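Local coordinates for protein RNA 2'-o-ribose methyltransferase (Thermus thermophilus, PDB 1IPA) that probably transfers a methyl group from S-adenosylmethionine to a ribose 2'-hydroxyl of RNA, with its active site built on a deep trefoil knot, at residues R27-E32 and Q157-S162; E36-L41 and E61-A66; L117-V122 and R135-A140. All coordinates share one frame; numbering follows the deposited sequence.

Contact 1: residues R27-E32 and Q157-S162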
loop_
_atom_site.group_PDB
_atom_site.type_symbol
_atom_site.label_atom_id
_atom_site.label_comp_id
_atom_site.label_asym_id
_atom_site.label_seq_id
_atom_site.Cartn_x
_atom_site.Cartn_y
_atom_site.Cartn_z
ATOM N N ARG A 27 -15.818 10.817 -5.054
ATOM C CA ARG A 27 -15.823 9.645 -4.190
ATOM C C ARG A 27 -15.869 8.340 -4.973
ATOM O O ARG A 27 -16.592 7.411 -4.612
ATOM C CB ARG A 27 -16.992 9.711 -3.212
ATOM C CG ARG A 27 -16.824 10.800 -2.185
ATOM C CD ARG A 27 -18.019 10.902 -1.276
ATOM N NE ARG A 27 -17.933 12.086 -0.431
ATOM C CZ ARG A 27 -18.853 12.446 0.460
ATOM N NH1 ARG A 27 -19.948 11.713 0.633
ATOM N NH2 ARG A 27 -18.669 13.545 1.182
ATOM N N ARG A 28 -15.086 8.271 -6.041
ATOM C CA ARG A 28 -15.022 7.068 -6.855
ATOM C C ARG A 28 -13.599 6.816 -7.345
ATOM O O ARG A 28 -12.788 7.743 -7.431
ATOM C CB ARG A 28 -15.997 7.187 -8.020
ATOM C CG ARG A 28 -17.428 6.970 -7.572
ATOM C CD ARG A 28 -18.429 7.279 -8.650
ATOM N NE ARG A 28 -19.773 6.882 -8.237
ATOM C CZ ARG A 28 -20.442 7.421 -7.224
ATOM N NH1 ARG A 28 -19.900 8.396 -6.507
ATOM N NH2 ARG A 28 -21.656 6.979 -6.922
ATOM N N PHE A 29 -13.291 5.557 -7.636
ATOM C CA PHE A 29 -11.964 5.197 -8.109
ATOM C C PHE A 29 -12.012 3.898 -8.899
ATOM O O PHE A 29 -12.942 3.100 -8.754
ATOM C CB PHE A 29 -10.965 5.088 -6.936
ATOM C CG PHE A 29 -11.286 3.997 -5.947
ATOM C CD1 PHE A 29 -10.526 2.829 -5.911
ATOM C CD2 PHE A 29 -12.334 4.142 -5.035
ATOM C CE1 PHE A 29 -10.798 1.822 -4.987
ATOM C CE2 PHE A 29 -12.613 3.134 -4.103
ATOM C CZ PHE A 29 -11.836 1.971 -4.084
ATOM N N LEU A 30 -11.003 3.707 -9.742
ATOM C CA LEU A 30 -10.916 2.540 -10.590
ATOM C C LEU A 30 -10.094 1.449 -9.942
ATOM O O LEU A 30 -9.136 1.716 -9.209
ATOM C CB LEU A 30 -10.290 2.923 -11.931
ATOM C CG LEU A 30 -10.986 4.042 -12.706
ATOM C CD1 LEU A 30 -10.049 4.592 -13.769
ATOM C CD2 LEU A 30 -12.274 3.522 -13.315
ATOM N N ILE A 31 -10.482 0.210 -10.207
ATOM C CA ILE A 31 -9.768 -0.922 -9.668
ATOM C C ILE A 31 -9.433 -1.881 -10.808
ATOM O O ILE A 31 -10.290 -2.631 -11.275
ATOM C CB ILE A 31 -10.605 -1.645 -8.605
ATOM C CG1 ILE A 31 -11.025 -0.648 -7.508
ATOM C CG2 ILE A 31 -9.805 -2.801 -8.025
ATOM C CD1 ILE A 31 -11.889 -1.254 -6.386
ATOM N N GLU A 32 -8.183 -1.833 -11.258
ATOM C CA GLU A 32 -7.688 -2.686 -12.343
ATOM C C GLU A 32 -7.141 -4.032 -11.840
ATOM O O GLU A 32 -6.301 -4.075 -10.937
ATOM C CB GLU A 32 -6.599 -1.933 -13.122
ATOM C CG GLU A 32 -5.784 -2.761 -14.101
ATOM C CD GLU A 32 -4.972 -1.894 -15.083
ATOM O OE1 GLU A 32 -4.405 -0.854 -14.666
ATOM O OE2 GLU A 32 -4.892 -2.262 -16.277
ATOM N N GLN A 157 -1.692 3.528 -8.610
ATOM C CA GLN A 157 -0.379 2.926 -8.355
ATOM C C GLN A 157 -0.254 2.291 -6.977
ATOM O O GLN A 157 0.424 1.284 -6.828
ATOM C CB GLN A 157 0.770 3.925 -8.582
ATOM C CG GLN A 157 0.444 5.384 -8.351
ATOM C CD GLN A 157 -0.417 5.986 -9.457
ATOM O OE1 GLN A 157 -0.059 5.931 -10.637
ATOM N NE2 GLN A 157 -1.550 6.566 -9.078
ATOM N N VAL A 158 -0.903 2.867 -5.972
ATOM C CA VAL A 158 -0.847 2.292 -4.633
ATOM C C VAL A 158 -1.597 0.966 -4.671
ATOM O O VAL A 158 -1.190 -0.010 -4.055
ATOM C CB VAL A 158 -1.512 3.208 -3.584
ATOM C CG1 VAL A 158 -1.465 2.552 -2.223
ATOM C CG2 VAL A 158 -0.797 4.559 -3.538
ATOM N N ILE A 159 -2.699 0.938 -5.410
ATOM C CA ILE A 159 -3.497 -0.270 -5.537
ATOM C C ILE A 159 -2.756 -1.382 -6.294
ATOM O O ILE A 159 -2.764 -2.529 -5.860
ATOM C CB ILE A 159 -4.859 0.031 -6.232
ATOM C CG1 ILE A 159 -5.783 0.772 -5.252
ATOM C CG2 ILE A 159 -5.497 -1.260 -6.731
ATOM C CD1 ILE A 159 -6.997 1.458 -5.914
ATOM N N ARG A 160 -2.116 -1.060 -7.416
ATOM C CA ARG A 160 -1.400 -2.095 -8.154
ATOM C C ARG A 160 -0.156 -2.593 -7.411
ATOM O O ARG A 160 0.026 -3.787 -7.255
ATOM C CB ARG A 160 -0.963 -1.621 -9.547
ATOM C CG ARG A 160 -0.474 -2.801 -10.394
ATOM C CD ARG A 160 0.581 -2.475 -11.443
ATOM N NE ARG A 160 0.840 -3.654 -12.284
ATOM C CZ ARG A 160 1.744 -3.714 -13.263
ATOM N NH1 ARG A 160 2.505 -2.659 -13.549
ATOM N NH2 ARG A 160 1.885 -4.835 -13.966
ATOM N N ASN A 161 0.700 -1.685 -6.951
ATOM C CA ASN A 161 1.918 -2.109 -6.258
ATOM C C ASN A 161 1.693 -2.809 -4.929
ATOM O O ASN A 161 2.588 -3.489 -4.432
ATOM C CB ASN A 161 2.871 -0.930 -6.077
ATOM C CG ASN A 161 3.547 -0.541 -7.375
ATOM O OD1 ASN A 161 2.964 -0.676 -8.446
ATOM N ND2 ASN A 161 4.777 -0.053 -7.286
ATOM N N SER A 162 0.501 -2.654 -4.359
ATOM C CA SER A 162 0.186 -3.319 -3.101
ATOM C C SER A 162 -0.608 -4.574 -3.414
ATOM O O SER A 162 -0.980 -5.318 -2.512
ATOM C CB SER A 162 -0.687 -2.428 -2.212
ATOM O OG SER A 162 -2.030 -2.400 -2.683
#
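I159 of helix 156-161 and F29 of strand 28-32 meet at the junction between the two parts of the chain, the eL30-like N-terminal part, presumed to bind substrate, and the SPOUT methyltransferase part. The contact is small and made by van der Waals packing, with no polar bond between the segments, and its touching residues are buried. The methyl CD1 of I159 does the work: it lies 3.8 Å from F29 CD1 and 3.9 Å from F29 CE1, so a single methyl straddles one ring bond, coming in obliquely. The same I159 CD1 also sits 3.9 Å from L30 O, where it packs against the peptide oxygen as well as the ring. I159 projects toward the strand and places CG1 beside its own backbone N, anti to the carbonyl carbon (chi1 -74°); a nearly straight chi2 of 164° then carries CD1 outward, away from the helix backbone. On the strand side F29 CG stands between its backbone N and carbonyl carbon (chi1 64°), with the ring on the flank turned to the helix. The E32 carboxylate is gripped by S88 OG and by the backbone N atoms of V89 and A94. The F29 ring also meets that of Y154, just ahead of the helix, while I159 touches E36 in helix 34-42. Here a helix of the methyltransferase part packs on a border strand of the N-terminal mixed sheet mainly through I159 and F29, plain hydrophobic packing at the seam between the two domains.

Contact 2: residues E36-L41 and E61-A66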
loop_
_atom_site.group_PDB
_atom_site.type_symbol
_atom_site.label_atom_id
_atom_site.label_comp_id
_atom_site.label_asym_id
_atom_site.label_seq_id
_atom_site.Cartn_x
_atom_site.Cartn_y
_atom_site.Cartn_z
ATOM N N GLU A 36 -7.215 -7.626 -7.461
ATOM C CA GLU A 36 -7.423 -6.369 -6.749
ATOM C C GLU A 36 -8.923 -6.150 -6.555
ATOM O O GLU A 36 -9.370 -5.810 -5.470
ATOM C CB GLU A 36 -6.834 -5.190 -7.526
ATOM C CG GLU A 36 -5.315 -5.173 -7.612
ATOM C CD GLU A 36 -4.757 -6.360 -8.381
ATOM O OE1 GLU A 36 -5.472 -6.901 -9.256
ATOM O OE2 GLU A 36 -3.598 -6.744 -8.118
ATOM N N ILE A 37 -9.699 -6.358 -7.615
ATOM C CA ILE A 37 -11.145 -6.190 -7.537
ATOM C C ILE A 37 -11.739 -7.130 -6.487
ATOM O O ILE A 37 -12.606 -6.736 -5.704
ATOM C CB ILE A 37 -11.810 -6.460 -8.906
ATOM C CG1 ILE A 37 -11.483 -5.320 -9.874
ATOM C CG2 ILE A 37 -13.304 -6.625 -8.741
ATOM C CD1 ILE A 37 -11.858 -5.591 -11.314
ATOM N N GLU A 38 -11.262 -8.369 -6.453
ATOM C CA GLU A 38 -11.779 -9.329 -5.486
ATOM C C GLU A 38 -11.486 -8.920 -4.053
ATOM O O GLU A 38 -12.380 -8.933 -3.206
ATOM C CB GLU A 38 -11.202 -10.713 -5.734
ATOM C CG GLU A 38 -11.861 -11.768 -4.885
ATOM C CD GLU A 38 -11.265 -13.127 -5.110
ATOM O OE1 GLU A 38 -10.043 -13.262 -4.889
ATOM O OE2 GLU A 38 -12.013 -14.053 -5.508
ATOM N N ARG A 39 -10.237 -8.559 -3.775
ATOM C CA ARG A 39 -9.864 -8.133 -2.431
ATOM C C ARG A 39 -10.704 -6.933 -2.007
ATOM O O ARG A 39 -11.033 -6.782 -0.834
ATOM C CB ARG A 39 -8.385 -7.765 -2.373
ATOM C CG ARG A 39 -7.449 -8.921 -2.651
ATOM C CD ARG A 39 -6.025 -8.423 -2.906
ATOM N NE ARG A 39 -5.116 -9.502 -3.288
ATOM C CZ ARG A 39 -4.689 -10.443 -2.455
ATOM N NH1 ARG A 39 -5.087 -10.433 -1.189
ATOM N NH2 ARG A 39 -3.873 -11.398 -2.886
ATOM N N ALA A 40 -11.060 -6.084 -2.966
ATOM C CA ALA A 40 -11.868 -4.911 -2.662
ATOM C C ALA A 40 -13.258 -5.353 -2.227
ATOM O O ALA A 40 -13.843 -4.785 -1.303
ATOM C CB ALA A 40 -11.949 -3.993 -3.877
ATOM N N LEU A 41 -13.779 -6.374 -2.894
ATOM C CA LEU A 41 -15.095 -6.912 -2.567
ATOM C C LEU A 41 -15.035 -7.540 -1.183
ATOM O O LEU A 41 -15.943 -7.366 -0.370
ATOM C CB LEU A 41 -15.506 -7.953 -3.610
ATOM C CG LEU A 41 -15.856 -7.323 -4.963
ATOM C CD1 LEU A 41 -16.136 -8.406 -6.007
ATOM C CD2 LEU A 41 -17.066 -6.406 -4.780
ATOM N N GLU A 61 -9.993 -13.844 -14.091
ATOM C CA GLU A 61 -10.873 -12.718 -14.364
ATOM C C GLU A 61 -12.298 -13.205 -14.589
ATOM O O GLU A 61 -13.261 -12.487 -14.328
ATOM C CB GLU A 61 -10.384 -11.957 -15.594
ATOM C CG GLU A 61 -9.217 -11.049 -15.310
ATOM C CD GLU A 61 -8.549 -10.555 -16.571
ATOM O OE1 GLU A 61 -7.723 -9.629 -16.485
ATOM O OE2 GLU A 61 -8.843 -11.099 -17.652
ATOM N N GLN A 62 -12.423 -14.439 -15.065
ATOM C CA GLN A 62 -13.727 -15.028 -15.332
ATOM C C GLN A 62 -14.469 -15.397 -14.043
ATOM O O GLN A 62 -15.678 -15.183 -13.937
ATOM C CB GLN A 62 -13.565 -16.270 -16.218
ATOM C CG GLN A 62 -14.838 -16.691 -16.942
ATOM C CD GLN A 62 -15.314 -15.648 -17.950
ATOM O OE1 GLN A 62 -14.578 -15.271 -18.872
ATOM N NE2 GLN A 62 -16.551 -15.180 -17.781
ATOM N N GLN A 63 -13.756 -15.948 -13.064
ATOM C CA GLN A 63 -14.405 -16.314 -11.812
ATOM C C GLN A 63 -14.726 -15.083 -10.973
ATOM O O GLN A 63 -15.661 -15.105 -10.176
ATOM C CB GLN A 63 -13.556 -17.319 -11.014
ATOM C CG GLN A 63 -12.174 -16.855 -10.561
ATOM C CD GLN A 63 -12.182 -16.132 -9.219
ATOM O OE1 GLN A 63 -13.010 -16.406 -8.353
ATOM N NE2 GLN A 63 -11.235 -15.222 -9.035
ATOM N N VAL A 64 -13.958 -14.010 -11.150
ATOM C CA VAL A 64 -14.226 -12.780 -10.413
ATOM C C VAL A 64 -15.442 -12.135 -11.064
ATOM O O VAL A 64 -16.325 -11.623 -10.380
ATOM C CB VAL A 64 -13.053 -11.778 -10.475
ATOM C CG1 VAL A 64 -13.429 -10.500 -9.737
ATOM C CG2 VAL A 64 -11.817 -12.383 -9.850
ATOM N N TYR A 65 -15.471 -12.174 -12.394
ATOM C CA TYR A 65 -16.572 -11.612 -13.165
ATOM C C TYR A 65 -17.854 -12.342 -12.782
ATOM O O TYR A 65 -18.904 -11.725 -12.600
ATOM C CB TYR A 65 -16.311 -11.792 -14.663
ATOM C CG TYR A 65 -17.342 -11.146 -15.573
ATOM C CD1 TYR A 65 -17.324 -11.383 -16.951
ATOM C CD2 TYR A 65 -18.317 -10.282 -15.068
ATOM C CE1 TYR A 65 -18.249 -10.777 -17.802
ATOM C CE2 TYR A 65 -19.249 -9.669 -15.909
ATOM C CZ TYR A 65 -19.206 -9.921 -17.275
ATOM O OH TYR A 65 -20.112 -9.310 -18.113
ATOM N N ALA A 66 -17.760 -13.661 -12.663
ATOM C CA ALA A 66 -18.911 -14.467 -12.292
ATOM C C ALA A 66 -19.456 -14.040 -10.932
ATOM O O ALA A 66 -20.654 -13.816 -10.777
ATOM C CB ALA A 66 -18.525 -15.939 -12.257
#
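V64 turns its CG1 anti to the backbone N (chi1 178°), and this rotation points that methyl at the branch methyl CG2 of I37. The two methyls, V64 CG1 and I37 CG2, touch at 4.0 Å, the side chains meeting at a slant. V64 also lies alongside E38: its CG2 is 4.5 Å from E38 CB, and the helix backbones come nearest here, with the CA atoms of E38 and V64 6.5 Å apart. The second pairing lies nearer the solvent. Q63 sets CG between its backbone N and carbonyl carbon (chi1 62°) and bends again at the next bond, which brings its amide back toward the neighbouring helix. E38 reaches across to it, and the two side chains cross at about a right angle. E38 OE2 is 3.8 Å from both NE2 and OE1 of Q63, too far for a hydrogen bond, and the carboxylate and amide planes are steeply inclined to each other. The polar ends have partners within their own helices: OE1 of E38 makes a salt bridge with R35 NE, whereas Q63 NE2 gives E60 O only a weak hydrogen bond. Local axes of the two segments run in similar directions, inclined by 32° and approaching to 10.3 Å. Beneath them I37 rests on L47, L96 and A98 of the mixed sheet, and V64 on L96. The contact thus layers apolar residues against the strands and polar ones outward. Two helices side by side on one face of a mixed beta sheet form a helical layer of the alpha/beta eL30-like fold.

Contact 3: residues L117-V122 and R135-A140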
loop_
_atom_site.group_PDB
_atom_site.type_symbol
_atom_site.label_atom_id
_atom_site.label_comp_id
_atom_site.label_asym_id
_atom_site.label_seq_id
_atom_site.Cartn_x
_atom_site.Cartn_y
_atom_site.Cartn_z
ATOM N N LEU A 117 3.025 -5.597 15.507
ATOM C CA LEU A 117 4.226 -5.412 14.702
ATOM C C LEU A 117 3.872 -4.214 13.817
ATOM O O LEU A 117 3.031 -4.308 12.931
ATOM C CB LEU A 117 4.517 -6.647 13.843
ATOM C CG LEU A 117 5.683 -6.500 12.858
ATOM C CD1 LEU A 117 6.974 -6.148 13.601
ATOM C CD2 LEU A 117 5.847 -7.794 12.081
ATOM N N ILE A 118 4.517 -3.086 14.077
ATOM C CA ILE A 118 4.238 -1.859 13.357
ATOM C C ILE A 118 5.393 -1.336 12.514
ATOM O O ILE A 118 6.537 -1.281 12.966
ATOM C CB ILE A 118 3.805 -0.760 14.361
ATOM C CG1 ILE A 118 2.440 -1.123 14.956
ATOM C CG2 ILE A 118 3.752 0.594 13.688
ATOM C CD1 ILE A 118 2.110 -0.388 16.229
ATOM N N LEU A 119 5.082 -0.947 11.282
ATOM C CA LEU A 119 6.096 -0.401 10.393
ATOM C C LEU A 119 5.878 1.093 10.255
ATOM O O LEU A 119 4.796 1.526 9.895
ATOM C CB LEU A 119 6.016 -1.045 9.004
ATOM C CG LEU A 119 6.933 -0.427 7.941
ATOM C CD1 LEU A 119 8.373 -0.617 8.368
ATOM C CD2 LEU A 119 6.690 -1.079 6.584
ATOM N N VAL A 120 6.899 1.879 10.558
ATOM C CA VAL A 120 6.792 3.322 10.421
ATOM C C VAL A 120 7.638 3.728 9.219
ATOM O O VAL A 120 8.859 3.575 9.229
ATOM C CB VAL A 120 7.306 4.054 11.686
ATOM C CG1 VAL A 120 7.154 5.557 11.519
ATOM C CG2 VAL A 120 6.528 3.594 12.908
ATOM N N ALA A 121 6.986 4.224 8.174
ATOM C CA ALA A 121 7.698 4.645 6.980
ATOM C C ALA A 121 7.824 6.162 6.967
ATOM O O ALA A 121 6.832 6.883 7.066
ATOM C CB ALA A 121 6.970 4.156 5.737
ATOM N N VAL A 122 9.058 6.636 6.846
ATOM C CA VAL A 122 9.354 8.067 6.843
ATOM C C VAL A 122 9.867 8.540 5.484
ATOM O O VAL A 122 10.750 7.913 4.894
ATOM C CB VAL A 122 10.434 8.400 7.905
ATOM C CG1 VAL A 122 10.740 9.890 7.892
ATOM C CG2 VAL A 122 9.971 7.938 9.288
ATOM N N ARG A 135 2.631 -4.062 0.667
ATOM C CA ARG A 135 2.626 -5.456 0.271
ATOM C C ARG A 135 3.601 -6.238 1.152
ATOM O O ARG A 135 3.285 -7.332 1.619
ATOM C CB ARG A 135 3.024 -5.560 -1.199
ATOM C CG ARG A 135 2.908 -6.938 -1.809
ATOM C CD ARG A 135 3.242 -6.833 -3.281
ATOM N NE ARG A 135 3.216 -8.108 -3.981
ATOM C CZ ARG A 135 3.577 -8.250 -5.251
ATOM N NH1 ARG A 135 3.989 -7.191 -5.944
ATOM N NH2 ARG A 135 3.527 -9.444 -5.828
ATOM N N SER A 136 4.786 -5.675 1.379
ATOM C CA SER A 136 5.785 -6.329 2.227
ATOM C C SER A 136 5.307 -6.396 3.676
ATOM O O SER A 136 5.502 -7.398 4.347
ATOM C CB SER A 136 7.119 -5.579 2.183
ATOM O OG SER A 136 7.778 -5.789 0.952
ATOM N N ALA A 137 4.690 -5.321 4.152
ATOM C CA ALA A 137 4.192 -5.286 5.519
ATOM C C ALA A 137 3.045 -6.292 5.718
ATOM O O ALA A 137 2.915 -6.913 6.777
ATOM C CB ALA A 137 3.732 -3.891 5.859
ATOM N N ASP A 138 2.221 -6.459 4.695
ATOM C CA ASP A 138 1.102 -7.391 4.775
ATOM C C ASP A 138 1.601 -8.837 4.815
ATOM O O ASP A 138 1.125 -9.651 5.608
ATOM C CB ASP A 138 0.178 -7.210 3.568
ATOM C CG ASP A 138 -0.803 -8.359 3.408
ATOM O OD1 ASP A 138 -1.882 -8.327 4.038
ATOM O OD2 ASP A 138 -0.485 -9.307 2.657
ATOM N N ALA A 139 2.563 -9.144 3.951
ATOM C CA ALA A 139 3.121 -10.484 3.869
ATOM C C ALA A 139 3.783 -10.901 5.180
ATOM O O ALA A 139 3.643 -12.042 5.623
ATOM C CB ALA A 139 4.123 -10.556 2.730
ATOM N N ALA A 140 4.501 -9.966 5.794
ATOM C CA ALA A 140 5.199 -10.233 7.045
ATOM C C ALA A 140 4.235 -10.324 8.220
ATOM O O ALA A 140 4.569 -10.885 9.260
ATOM C CB ALA A 140 6.237 -9.146 7.303
#
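Apolar packing links L119 of strand 117-122 to A137 of helix 127-140: the leucine methyl CD2 lies 4.1 Å from A137 CB. L119 holds CG anti to its N (chi1 173°), which lays the branched end along the side turned to the helix, and the small alanine permits a close approach, with the CA atoms of L119 and A137 7.2 Å apart. A looser meeting of methyl and peptide follows one helical turn later, where L117 CD2 comes to 4.4 Å from A140 O. There the backbones diverge, the CA atoms of L117 and A140 being 9.1 Å apart. Polar side chains contribute nothing across this pair; S136 OG is hydrogen-bonded to S247 O instead. The alternating residues L117 and L119 thus face the helix. Both segments belong to a beta-alpha-beta crossover, strand 117-122, helix 127-140, strand 144-148, within the parallel sheet of the methyltransferase part. Helix 246-261 packs beside this unit, its A250 and A257 touching L119 and L117 and its L254 touching A140, while A137 leans on V145 of strand 144-148, and strand 210-214 flanks strand 117-122 across from strand 144-148.

From the N terminus, strand 28-32 opens contact 1, which closes only when the chain reaches helix 156-161. Contact 2 opens and closes early inside that long span, helix 34-42 following directly on the strand and pairing with helix 59-66 within the N-terminal part. Contact 3 comes later in the same span, between strand 117-122 and helix 127-140, so contacts 2 and 3 are in series, their centres about 25 Å apart, and nothing crosses. Contact 1 touches both: I31 packs on I37 and A40, and N161 and S162 lie against R135. It therefore joins the layer of contact 2 to the methyltransferase part, in which contact 3 lies.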